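Local atomic coordinates of sugar phosphate isomerase/epimerase (Parabacteroides distasonis, PDB entry 3L23), a protein that binds a magnesium ion within a xylose isomerase-like TIM barrel and probably acts as an isomerase, perhaps on sugar phosphates. Residues Glu14-Tyr20 against Tyr43-Ala49; Ile76-Pro82 against Cys122-Pro128; Met130-His136 against Asp196-Met202. All coordinates share one frame; numbering follows the deposited sequence.

Contact 1: Glu14-Tyr20 against Tyr43-Ala49; sequences EIGLQIY and YSKLELA. With EDO (1,2-ethanediol), chain F.
G16, L17 and Q18 pair with K45, L46 and E47 as two parallel strands. Their axes approach to 4.6 Å and cross at 20°. L17 bonds through both backbone groups, its N to K45 O and its O to E47 N. The pairing continues with I19 N to E47 O, and S44 N to I15 O precedes it.

Polar side chains hold both ends. Q18 NE2 donates to E47 OE1 at 2.8 Å, on the anti side of the carboxylate, with the amide and carboxylate planes 34° apart. The same NE2 reaches L48 O at 3.2 Å, from above the carbonyl plane. Q18 OE1 accepts from Y20 N. Three bonds thus fix the rotation of the amide. The bend at chi2 (48°) brings it across to the neighbouring strand. E47 OE1 is also bonded to the magnesium ligand H242. At the other end, S44 OG donates to E14 OE1 at 2.9 Å. K45 NZ grips both hydroxyls of the ethanediol, meets E14 OE2 through a water and forms a salt bridge to D271.

Apolar contacts centre on Y43. L17 CD2 lies over the centre of one ring face. L17 CB makes an off-centre CH-pi contact, 3.7 Å from Y43 CD1. I15 CG2 meets Y43 CE1 at 3.6 Å. Further along, I19 CG2 packs on L46 CD2 at 3.9 Å.

The pair belongs to a beta-alpha-beta unit of the barrel, joined through helix 31-40. Strand 272-274 pairs with G16 and Q18 through V274, closing the barrel. Strand 74-79 flanks strand 45-52. Helix 285-298 packs on I15, L17 and Y43.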
loop_
_atom_site.group_PDB
_atom_site.type_symbol
_atom_site.label_atom_id
_atom_site.label_comp_id
_atom_site.label_asym_id
_atom_site.label_seq_id
_atom_site.Cartn_x
_atom_site.Cartn_y
_atom_site.Cartn_z
ATOM N N GLU A 14 -1.934 -6.096 18.136
ATOM C CA GLU A 14 -1.795 -4.889 17.351
ATOM C C GLU A 14 -2.205 -5.209 15.928
ATOM O O GLU A 14 -1.579 -6.063 15.297
ATOM C CB GLU A 14 -0.359 -4.453 17.336
ATOM C CG GLU A 14 0.094 -3.862 18.626
ATOM C CD GLU A 14 0.410 -2.407 18.435
ATOM O OE1 GLU A 14 -0.553 -1.578 18.328
ATOM O OE2 GLU A 14 1.647 -2.123 18.348
ATOM N N ILE A 15 -3.218 -4.517 15.414
ATOM C CA ILE A 15 -3.740 -4.759 14.075
ATOM C C ILE A 15 -3.872 -3.462 13.303
ATOM O O ILE A 15 -4.427 -2.492 13.810
ATOM C CB ILE A 15 -5.152 -5.509 14.095
ATOM C CG1 ILE A 15 -5.131 -6.743 15.011
ATOM C CG2 ILE A 15 -5.583 -5.922 12.706
ATOM C CD1 ILE A 15 -6.481 -7.409 15.250
ATOM N N GLY A 16 -3.333 -3.442 12.086
ATOM C CA GLY A 16 -3.467 -2.296 11.233
ATOM C C GLY A 16 -4.610 -2.396 10.271
ATOM O O GLY A 16 -5.003 -3.510 9.865
ATOM N N LEU A 17 -5.119 -1.233 9.838
ATOM C CA LEU A 17 -6.183 -1.137 8.824
ATOM C C LEU A 17 -5.844 -0.130 7.732
ATOM O O LEU A 17 -5.512 1.034 8.027
ATOM C CB LEU A 17 -7.516 -0.688 9.443
ATOM C CG LEU A 17 -8.799 -0.659 8.618
ATOM C CD1 LEU A 17 -9.159 -2.030 7.979
ATOM C CD2 LEU A 17 -10.006 -0.110 9.429
ATOM N N GLN A 18 -5.983 -0.551 6.476
ATOM C CA GLN A 18 -5.927 0.374 5.358
ATOM C C GLN A 18 -7.345 0.933 5.252
ATOM O O GLN A 18 -8.323 0.220 4.944
ATOM C CB GLN A 18 -5.441 -0.333 4.092
ATOM C CG GLN A 18 -5.719 0.331 2.765
ATOM C CD GLN A 18 -5.380 1.801 2.697
ATOM O OE1 GLN A 18 -6.278 2.626 2.688
ATOM N NE2 GLN A 18 -4.078 2.139 2.621
ATOM N N ILE A 19 -7.477 2.219 5.538
ATOM C CA ILE A 19 -8.812 2.797 5.670
ATOM C C ILE A 19 -9.670 2.816 4.396
ATOM O O ILE A 19 -10.903 2.990 4.479
ATOM C CB ILE A 19 -8.771 4.230 6.276
ATOM C CG1 ILE A 19 -8.119 5.242 5.335
ATOM C CG2 ILE A 19 -8.049 4.206 7.643
ATOM C CD1 ILE A 19 -8.091 6.725 5.908
ATOM N N TYR A 20 -9.058 2.659 3.229
ATOM C CA TYR A 20 -9.844 2.563 1.996
ATOM C C TYR A 20 -10.834 1.388 2.068
ATOM O O TYR A 20 -11.844 1.394 1.417
ATOM C CB TYR A 20 -8.902 2.350 0.811
ATOM C CG TYR A 20 -9.497 2.521 -0.561
ATOM C CD1 TYR A 20 -9.871 3.765 -1.023
ATOM C CD2 TYR A 20 -9.564 1.459 -1.433
ATOM C CE1 TYR A 20 -10.374 3.925 -2.311
ATOM C CE2 TYR A 20 -10.063 1.601 -2.707
ATOM C CZ TYR A 20 -10.458 2.821 -3.147
ATOM O OH TYR A 20 -10.937 2.977 -4.444
ATOM N N TYR A 43 -8.708 -2.557 15.962
ATOM C CA TYR A 43 -7.611 -1.972 15.213
ATOM C C TYR A 43 -6.886 -0.908 16.025
ATOM O O TYR A 43 -7.498 -0.182 16.762
ATOM C CB TYR A 43 -8.126 -1.346 13.905
ATOM C CG TYR A 43 -8.698 -2.365 12.969
ATOM C CD1 TYR A 43 -7.864 -3.140 12.165
ATOM C CD2 TYR A 43 -10.067 -2.631 12.924
ATOM C CE1 TYR A 43 -8.375 -4.111 11.335
ATOM C CE2 TYR A 43 -10.582 -3.642 12.062
ATOM C CZ TYR A 43 -9.716 -4.348 11.250
ATOM O OH TYR A 43 -10.159 -5.354 10.383
ATOM N N SER A 44 -5.575 -0.781 15.824
ATOM C CA SER A 44 -4.798 0.246 16.517
ATOM C C SER A 44 -3.951 1.170 15.639
ATOM O O SER A 44 -3.551 2.252 16.084
ATOM C CB SER A 44 -3.879 -0.469 17.510
ATOM O OG SER A 44 -3.039 -1.345 16.765
ATOM N N LYS A 45 -3.681 0.721 14.419
ATOM C CA LYS A 45 -2.799 1.361 13.477
ATOM C C LYS A 45 -3.500 1.592 12.137
ATOM O O LYS A 45 -4.213 0.716 11.626
ATOM C CB LYS A 45 -1.543 0.477 13.272
ATOM C CG LYS A 45 -0.682 0.388 14.520
ATOM C CD LYS A 45 0.215 -0.846 14.566
ATOM C CE LYS A 45 1.341 -0.800 13.542
ATOM N NZ LYS A 45 2.360 -1.930 13.766
ATOM N N LEU A 46 -3.299 2.764 11.555
ATOM C CA LEU A 46 -3.949 3.133 10.290
ATOM C C LEU A 46 -2.949 3.351 9.173
ATOM O O LEU A 46 -1.882 3.880 9.422
ATOM C CB LEU A 46 -4.719 4.415 10.452
ATOM C CG LEU A 46 -5.842 4.396 11.492
ATOM C CD1 LEU A 46 -6.494 5.796 11.524
ATOM C CD2 LEU A 46 -6.877 3.273 11.265
ATOM N N GLU A 47 -3.304 2.899 7.976
ATOM C CA GLU A 47 -2.669 3.342 6.758
ATOM C C GLU A 47 -3.733 4.139 6.022
ATOM O O GLU A 47 -4.863 3.639 5.784
ATOM C CB GLU A 47 -2.217 2.181 5.926
ATOM C CG GLU A 47 -1.484 2.610 4.632
ATOM C CD GLU A 47 -0.980 1.383 3.924
ATOM O OE1 GLU A 47 -1.840 0.613 3.419
ATOM O OE2 GLU A 47 0.259 1.171 3.908
ATOM N N LEU A 48 -3.385 5.386 5.690
ATOM C CA LEU A 48 -4.306 6.312 5.040
ATOM C C LEU A 48 -4.491 6.003 3.549
ATOM O O LEU A 48 -3.670 5.319 2.928
ATOM C CB LEU A 48 -3.786 7.743 5.179
ATOM C CG LEU A 48 -3.413 8.248 6.561
ATOM C CD1 LEU A 48 -2.847 9.682 6.462
ATOM C CD2 LEU A 48 -4.632 8.169 7.509
ATOM N N ALA A 49 -5.603 6.494 3.017
ATOM C CA ALA A 49 -5.835 6.607 1.596
ATOM C C ALA A 49 -6.526 7.918 1.454
ATOM O O ALA A 49 -7.074 8.451 2.437
ATOM C CB ALA A 49 -6.724 5.505 1.084
HETATM C C1 EDO F . -0.009 -4.304 12.592
HETATM O O1 EDO F . 0.772 -3.337 11.858
HETATM C C2 EDO F . 0.900 -5.239 13.370
HETATM O O2 EDO F . 1.583 -4.457 14.335
HETATM O O HOH W 1 3.490 -1.332 16.630
#

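Contact 2: Ile76-Pro82 against Cys122-Pro128; sequences ISSHVNP and CKYLIQP
H79 overlaps P128 with one face of its imidazole. P128 CB sits over that face, 3.3 Å from H79 ND1, and the two side chains slide past each other in opposite directions. I126 approaches the same ring obliquely, its CG2 3.9 Å from H79 CD2. H79 NE2 is bonded to E214 OE1, which fixes the turn of the ring. H79 also meets the rings of the magnesium ligands H165, edge to face, and H242, so it is placed as a second-shell residue. N81 reaches P128 as well, with its OD1 3.2 Å from P128 CD.

S77 lies on the same side of the sheet as H79. Its OG stands opposite the backbone N (chi1 -177°), which brings it to 3.4 Å from I126 CD1. This hydroxyl, set against apolar carbon, is satisfied by a bond with E47 OE2. I76 CG2 meets Y124 at the ring edge, in its plane, 3.7 Å from Y124 CD2. The phenol OH of Y124 bonds to D271.

On the other side, V80 and L125 cross at about a right angle. V80 CG2 touches L125 CD1 at 3.7 Å. Beneath the side chains the backbones run parallel. Y124 N donates to I76 O. I126 N donates to S78 O at 2.9 Å, and V80 N to I126 O at 2.9 Å. The bond from S78 N to Y124 O is weak.

These are adjacent parallel strands of the TIM barrel, inclined by 23°. Strand 45-52 flanks one edge and strand 162-165 the other. S77, H79 and I126 face the barrel interior, toward E47 and E214. V80, L125 and Q127 pack outward on helix 103-119, where S78 OG bonds to H117.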
loop_
_atom_site.group_PDB
_atom_site.type_symbol
_atom_site.label_atom_id
_atom_site.label_comp_id
_atom_site.label_asym_id
_atom_site.label_seq_id
_atom_site.Cartn_x
_atom_site.Cartn_y
_atom_site.Cartn_z
ATOM N N ILE A 76 0.319 5.324 10.827
ATOM C CA ILE A 76 1.623 4.710 10.574
ATOM C C ILE A 76 2.060 4.837 9.124
ATOM O O ILE A 76 3.249 4.938 8.829
ATOM C CB ILE A 76 1.550 3.186 10.894
ATOM C CG1 ILE A 76 1.144 2.964 12.352
ATOM C CG2 ILE A 76 2.873 2.420 10.564
ATOM C CD1 ILE A 76 2.030 3.656 13.373
ATOM N N SER A 77 1.100 4.823 8.204
ATOM C CA SER A 77 1.412 4.765 6.802
ATOM C C SER A 77 0.363 5.495 5.985
ATOM O O SER A 77 -0.718 5.834 6.471
ATOM C CB SER A 77 1.507 3.291 6.380
ATOM O OG SER A 77 1.870 3.128 5.034
ATOM N N SER A 78 0.713 5.777 4.747
ATOM C CA SER A 78 -0.192 6.458 3.819
ATOM C C SER A 78 0.082 6.063 2.371
ATOM O O SER A 78 1.234 6.016 1.961
ATOM C CB SER A 78 -0.068 7.981 3.976
ATOM O OG SER A 78 -0.937 8.722 3.130
ATOM N N HIS A 79 -1.009 5.840 1.622
ATOM C CA HIS A 79 -1.015 5.549 0.200
ATOM C C HIS A 79 -1.273 6.794 -0.586
ATOM O O HIS A 79 -2.294 7.428 -0.434
ATOM C CB HIS A 79 -2.102 4.546 -0.175
ATOM C CG HIS A 79 -1.681 3.137 -0.024
ATOM N ND1 HIS A 79 -2.326 2.098 -0.659
ATOM C CD2 HIS A 79 -0.664 2.589 0.671
ATOM C CE1 HIS A 79 -1.719 0.967 -0.352
ATOM N NE2 HIS A 79 -0.714 1.233 0.456
ATOM N N VAL A 80 -0.346 7.136 -1.468
ATOM C CA VAL A 80 -0.486 8.316 -2.265
ATOM C C VAL A 80 -0.002 8.033 -3.688
ATOM O O VAL A 80 0.883 7.210 -3.893
ATOM C CB VAL A 80 0.330 9.494 -1.684
ATOM C CG1 VAL A 80 -0.182 9.859 -0.268
ATOM C CG2 VAL A 80 1.839 9.158 -1.679
ATOM N N ASN A 81 -0.580 8.707 -4.663
ATOM C CA ASN A 81 -0.146 8.550 -6.045
ATOM C C ASN A 81 0.173 9.904 -6.683
ATOM O O ASN A 81 -0.647 10.823 -6.560
ATOM C CB ASN A 81 -1.266 7.919 -6.877
ATOM C CG ASN A 81 -1.435 6.454 -6.633
ATOM O OD1 ASN A 81 -0.513 5.612 -6.861
ATOM N ND2 ASN A 81 -2.622 6.122 -6.142
ATOM N N PRO A 82 1.333 10.048 -7.352
ATOM C CA PRO A 82 1.631 11.303 -8.051
ATOM C C PRO A 82 0.554 11.820 -8.993
ATOM O O PRO A 82 0.006 11.072 -9.824
ATOM C CB PRO A 82 2.904 10.968 -8.847
ATOM C CG PRO A 82 3.571 9.940 -8.008
ATOM C CD PRO A 82 2.485 9.123 -7.412
ATOM N N CYS A 122 3.953 10.341 9.993
ATOM C CA CYS A 122 3.712 9.117 9.303
ATOM C C CYS A 122 5.045 8.399 9.031
ATOM O O CYS A 122 6.006 9.003 8.494
ATOM C CB CYS A 122 2.921 9.494 8.053
ATOM S SG CYS A 122 2.093 8.224 7.346
ATOM N N LYS A 123 5.156 7.144 9.445
ATOM C CA LYS A 123 6.414 6.394 9.286
ATOM C C LYS A 123 6.725 5.973 7.843
ATOM O O LYS A 123 7.903 6.024 7.417
ATOM C CB LYS A 123 6.419 5.180 10.222
ATOM C CG LYS A 123 7.582 4.240 9.978
ATOM C CD LYS A 123 7.714 3.199 11.032
ATOM C CE LYS A 123 8.981 2.387 10.802
ATOM N NZ LYS A 123 9.300 1.502 11.954
ATOM N N TYR A 124 5.688 5.488 7.144
ATOM C CA TYR A 124 5.778 5.055 5.758
ATOM C C TYR A 124 4.948 5.928 4.820
ATOM O O TYR A 124 3.824 6.284 5.151
ATOM C CB TYR A 124 5.271 3.630 5.627
ATOM C CG TYR A 124 5.904 2.605 6.555
ATOM C CD1 TYR A 124 7.112 2.045 6.255
ATOM C CD2 TYR A 124 5.237 2.169 7.689
ATOM C CE1 TYR A 124 7.678 1.083 7.053
ATOM C CE2 TYR A 124 5.794 1.209 8.522
ATOM C CZ TYR A 124 7.009 0.662 8.191
ATOM O OH TYR A 124 7.571 -0.282 9.018
ATOM N N LEU A 125 5.516 6.207 3.646
ATOM C CA LEU A 125 4.843 6.891 2.533
ATOM C C LEU A 125 5.003 5.964 1.328
ATOM O O LEU A 125 6.131 5.637 0.929
ATOM C CB LEU A 125 5.475 8.261 2.285
ATOM C CG LEU A 125 4.724 9.167 1.315
ATOM C CD1 LEU A 125 3.287 9.414 1.736
ATOM C CD2 LEU A 125 5.492 10.501 1.105
ATOM N N ILE A 126 3.872 5.532 0.765
ATOM C CA ILE A 126 3.835 4.404 -0.181
ATOM C C ILE A 126 2.997 4.735 -1.421
ATOM O O ILE A 126 1.908 5.280 -1.313
ATOM C CB ILE A 126 3.274 3.139 0.503
ATOM C CG1 ILE A 126 4.203 2.670 1.634
ATOM C CG2 ILE A 126 3.031 2.007 -0.504
ATOM C CD1 ILE A 126 3.717 1.562 2.580
ATOM N N GLN A 127 3.552 4.441 -2.599
ATOM C CA GLN A 127 2.849 4.528 -3.889
ATOM C C GLN A 127 2.226 3.165 -4.179
ATOM O O GLN A 127 2.948 2.166 -4.223
ATOM C CB GLN A 127 3.794 4.896 -5.015
ATOM C CG GLN A 127 3.085 4.911 -6.345
ATOM C CD GLN A 127 3.948 5.464 -7.420
ATOM O OE1 GLN A 127 4.801 6.331 -7.156
ATOM N NE2 GLN A 127 3.739 4.993 -8.659
ATOM N N PRO A 128 0.889 3.104 -4.308
ATOM C CA PRO A 128 0.205 1.801 -4.550
ATOM C C PRO A 128 -0.198 1.457 -5.966
ATOM O O PRO A 128 -0.635 0.329 -6.192
ATOM C CB PRO A 128 -1.045 1.950 -3.700
ATOM C CG PRO A 128 -1.419 3.394 -3.928
ATOM C CD PRO A 128 -0.099 4.162 -4.016
#

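Contact 3: Met130-His136 against Asp196-Met202; sequences MPTITTH and DQIYDLM
H136 NE2 donates to D196 OD2 at 2.7 Å. The bond is nearly straight (163°), lies in the ring plane and uses the anti lone pair of the oxygen. The carboxylate is turned 78° from the ring. L201 CD1 approaches the ring obliquely, 3.9 Å from H136 CD2. With an alanine in place of this histidine, the D196 carboxylate would probably lose this partner and a gap would be likely to open beside L201 CD1.

The apolar part centres on I133. Its CD1 meets M202 CE at 3.6 Å and I198 CG2 at 3.8 Å. M202, a selenomethionine, reaches there through an extended chain (chi2 -178°). M130, also a selenomethionine, brings its SE to 4.1 Å from I198 CG2.

Further out, T135 N-caps helix 136-155 through a bond to E138 N, which places H136 on the first turn. Q197 is the N-cap residue of helix 198-205. V174 of the neighbouring strand touches H136, I198 and L201, and pairs with the backbone of D196. The contact joins a beta-alpha loop of the TIM barrel, from strand 124-127 to helix 136-155, to the small antiparallel sheet (173-174 with 196-197) and helix 198-205, which lie between strands 162-165 and 211-216.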
loop_
_atom_site.group_PDB
_atom_site.type_symbol
_atom_site.label_atom_id
_atom_site.label_comp_id
_atom_site.label_asym_id
_atom_site.label_seq_id
_atom_site.Cartn_x
_atom_site.Cartn_y
_atom_site.Cartn_z
HETATM N N MSE A 130 0.756 1.076 -10.139
HETATM C CA MSE A 130 1.840 0.925 -11.089
HETATM C C MSE A 130 1.752 1.954 -12.220
HETATM O O MSE A 130 0.665 2.157 -12.821
HETATM C CB MSE A 130 1.805 -0.491 -11.709
HETATM C CG MSE A 130 3.115 -0.877 -12.334
HETATM SE SE MSE A 130 3.037 -2.587 -13.264
HETATM C CE MSE A 130 2.158 -2.116 -14.721
ATOM N N PRO A 131 2.891 2.645 -12.528
ATOM C CA PRO A 131 2.926 3.427 -13.756
ATOM C C PRO A 131 2.790 2.543 -14.988
ATOM O O PRO A 131 2.825 1.319 -14.905
ATOM C CB PRO A 131 4.322 4.098 -13.743
ATOM C CG PRO A 131 4.828 3.968 -12.394
ATOM C CD PRO A 131 4.147 2.768 -11.762
ATOM N N THR A 132 2.593 3.174 -16.121
ATOM C CA THR A 132 2.592 2.440 -17.371
ATOM C C THR A 132 3.964 1.805 -17.623
ATOM O O THR A 132 4.958 2.532 -17.759
ATOM C CB THR A 132 2.278 3.387 -18.531
ATOM O OG1 THR A 132 0.986 3.969 -18.318
ATOM C CG2 THR A 132 2.300 2.660 -19.877
ATOM N N ILE A 133 4.013 0.470 -17.688
ATOM C CA ILE A 133 5.237 -0.271 -17.974
ATOM C C ILE A 133 4.922 -1.412 -18.968
ATOM O O ILE A 133 4.170 -2.342 -18.609
ATOM C CB ILE A 133 5.873 -0.880 -16.726
ATOM C CG1 ILE A 133 6.214 0.213 -15.682
ATOM C CG2 ILE A 133 7.112 -1.694 -17.122
ATOM C CD1 ILE A 133 6.578 -0.304 -14.264
ATOM N N THR A 134 5.445 -1.310 -20.185
ATOM C CA THR A 134 5.289 -2.357 -21.207
ATOM C C THR A 134 6.597 -2.913 -21.772
ATOM O O THR A 134 6.577 -3.845 -22.608
ATOM C CB THR A 134 4.424 -1.849 -22.364
ATOM O OG1 THR A 134 5.081 -0.775 -23.027
ATOM C CG2 THR A 134 3.086 -1.359 -21.848
ATOM N N THR A 135 7.720 -2.316 -21.383
ATOM C CA THR A 135 9.027 -2.670 -21.925
ATOM C C THR A 135 10.048 -2.648 -20.776
ATOM O O THR A 135 9.809 -2.043 -19.729
ATOM C CB THR A 135 9.519 -1.701 -23.023
ATOM O OG1 THR A 135 9.751 -0.387 -22.454
ATOM C CG2 THR A 135 8.534 -1.609 -24.216
ATOM N N HIS A 136 11.201 -3.282 -21.016
ATOM C CA HIS A 136 12.298 -3.283 -20.059
ATOM C C HIS A 136 12.745 -1.838 -19.832
ATOM O O HIS A 136 12.964 -1.441 -18.736
ATOM C CB HIS A 136 13.496 -4.148 -20.545
ATOM C CG HIS A 136 13.238 -5.631 -20.527
ATOM N ND1 HIS A 136 12.732 -6.325 -21.612
ATOM C CD2 HIS A 136 13.437 -6.559 -19.552
ATOM C CE1 HIS A 136 12.613 -7.609 -21.295
ATOM N NE2 HIS A 136 13.037 -7.777 -20.052
ATOM N N ASP A 196 10.499 -11.241 -18.494
ATOM C CA ASP A 196 10.718 -11.016 -17.075
ATOM C C ASP A 196 9.510 -10.382 -16.441
ATOM O O ASP A 196 8.941 -9.465 -17.026
ATOM C CB ASP A 196 11.879 -10.059 -16.911
ATOM C CG ASP A 196 13.126 -10.581 -17.524
ATOM O OD1 ASP A 196 13.642 -11.581 -16.988
ATOM O OD2 ASP A 196 13.579 -10.021 -18.559
ATOM N N GLN A 197 9.153 -10.818 -15.226
ATOM C CA GLN A 197 8.081 -10.181 -14.508
ATOM C C GLN A 197 8.507 -8.766 -14.120
ATOM O O GLN A 197 9.623 -8.552 -13.625
ATOM C CB GLN A 197 7.691 -10.985 -13.261
ATOM C CG GLN A 197 7.135 -12.380 -13.618
ATOM C CD GLN A 197 6.638 -13.177 -12.432
ATOM O OE1 GLN A 197 5.597 -13.841 -12.527
ATOM N NE2 GLN A 197 7.362 -13.090 -11.292
ATOM N N ILE A 198 7.601 -7.816 -14.309
ATOM C CA ILE A 198 7.875 -6.418 -13.921
ATOM C C ILE A 198 8.348 -6.307 -12.487
ATOM O O ILE A 198 9.308 -5.603 -12.211
ATOM C CB ILE A 198 6.644 -5.486 -14.219
ATOM C CG1 ILE A 198 6.430 -5.358 -15.715
ATOM C CG2 ILE A 198 6.834 -4.082 -13.600
ATOM C CD1 ILE A 198 5.031 -4.880 -16.090
ATOM N N TYR A 199 7.696 -6.993 -11.546
ATOM C CA TYR A 199 8.084 -6.897 -10.138
ATOM C C TYR A 199 9.548 -7.310 -9.899
ATOM O O TYR A 199 10.259 -6.704 -9.054
ATOM C CB TYR A 199 7.133 -7.759 -9.310
ATOM C CG TYR A 199 7.066 -7.450 -7.824
ATOM C CD1 TYR A 199 6.494 -6.260 -7.358
ATOM C CD2 TYR A 199 7.570 -8.345 -6.883
ATOM C CE1 TYR A 199 6.427 -5.988 -6.002
ATOM C CE2 TYR A 199 7.491 -8.069 -5.530
ATOM C CZ TYR A 199 6.938 -6.911 -5.099
ATOM O OH TYR A 199 6.865 -6.601 -3.757
ATOM N N ASP A 200 9.978 -8.371 -10.579
ATOM C CA ASP A 200 11.390 -8.807 -10.503
ATOM C C ASP A 200 12.350 -7.738 -11.004
ATOM O O ASP A 200 13.408 -7.556 -10.421
ATOM C CB ASP A 200 11.576 -10.136 -11.201
ATOM C CG ASP A 200 10.789 -11.215 -10.526
ATOM O OD1 ASP A 200 10.691 -11.131 -9.293
ATOM O OD2 ASP A 200 10.255 -12.116 -11.180
ATOM N N LEU A 201 11.973 -7.012 -12.052
ATOM C CA LEU A 201 12.771 -5.906 -12.537
ATOM C C LEU A 201 12.781 -4.768 -11.511
ATOM O O LEU A 201 13.803 -4.086 -11.342
ATOM C CB LEU A 201 12.265 -5.399 -13.898
ATOM C CG LEU A 201 12.261 -6.404 -15.060
ATOM C CD1 LEU A 201 11.556 -5.812 -16.268
ATOM C CD2 LEU A 201 13.685 -6.888 -15.367
HETATM N N MSE A 202 11.659 -4.555 -10.814
HETATM C CA MSE A 202 11.597 -3.485 -9.817
HETATM C C MSE A 202 12.536 -3.780 -8.661
HETATM O O MSE A 202 13.254 -2.892 -8.193
HETATM C CB MSE A 202 10.162 -3.276 -9.311
HETATM C CG MSE A 202 9.262 -2.610 -10.341
HETATM SE SE MSE A 202 7.502 -2.405 -9.450
HETATM C CE MSE A 202 6.691 -1.311 -10.819
#

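Contacts 1 and 2 touch directly, and their centres are about 12 Å apart. Strands 45-52 and 74-79 are neighbours in the barrel sheet, with L48 N 2.8 Å from S77 O. E47 OE2 lies 2.8 Å from S77 OG. Both contacts supply residues around the metal site of H165, D216, H242 and E275. The H79 side chain is about 5 Å from the magnesium ion and that of Q18 about 6 Å. Contact 3 is peripheral: its nearest side chain to the metal, M130, is about 12 Å away. It follows contact 2 closely in sequence, but its centre lies about 20 Å from that of contact 2 and about 28 Å from that of contact 1.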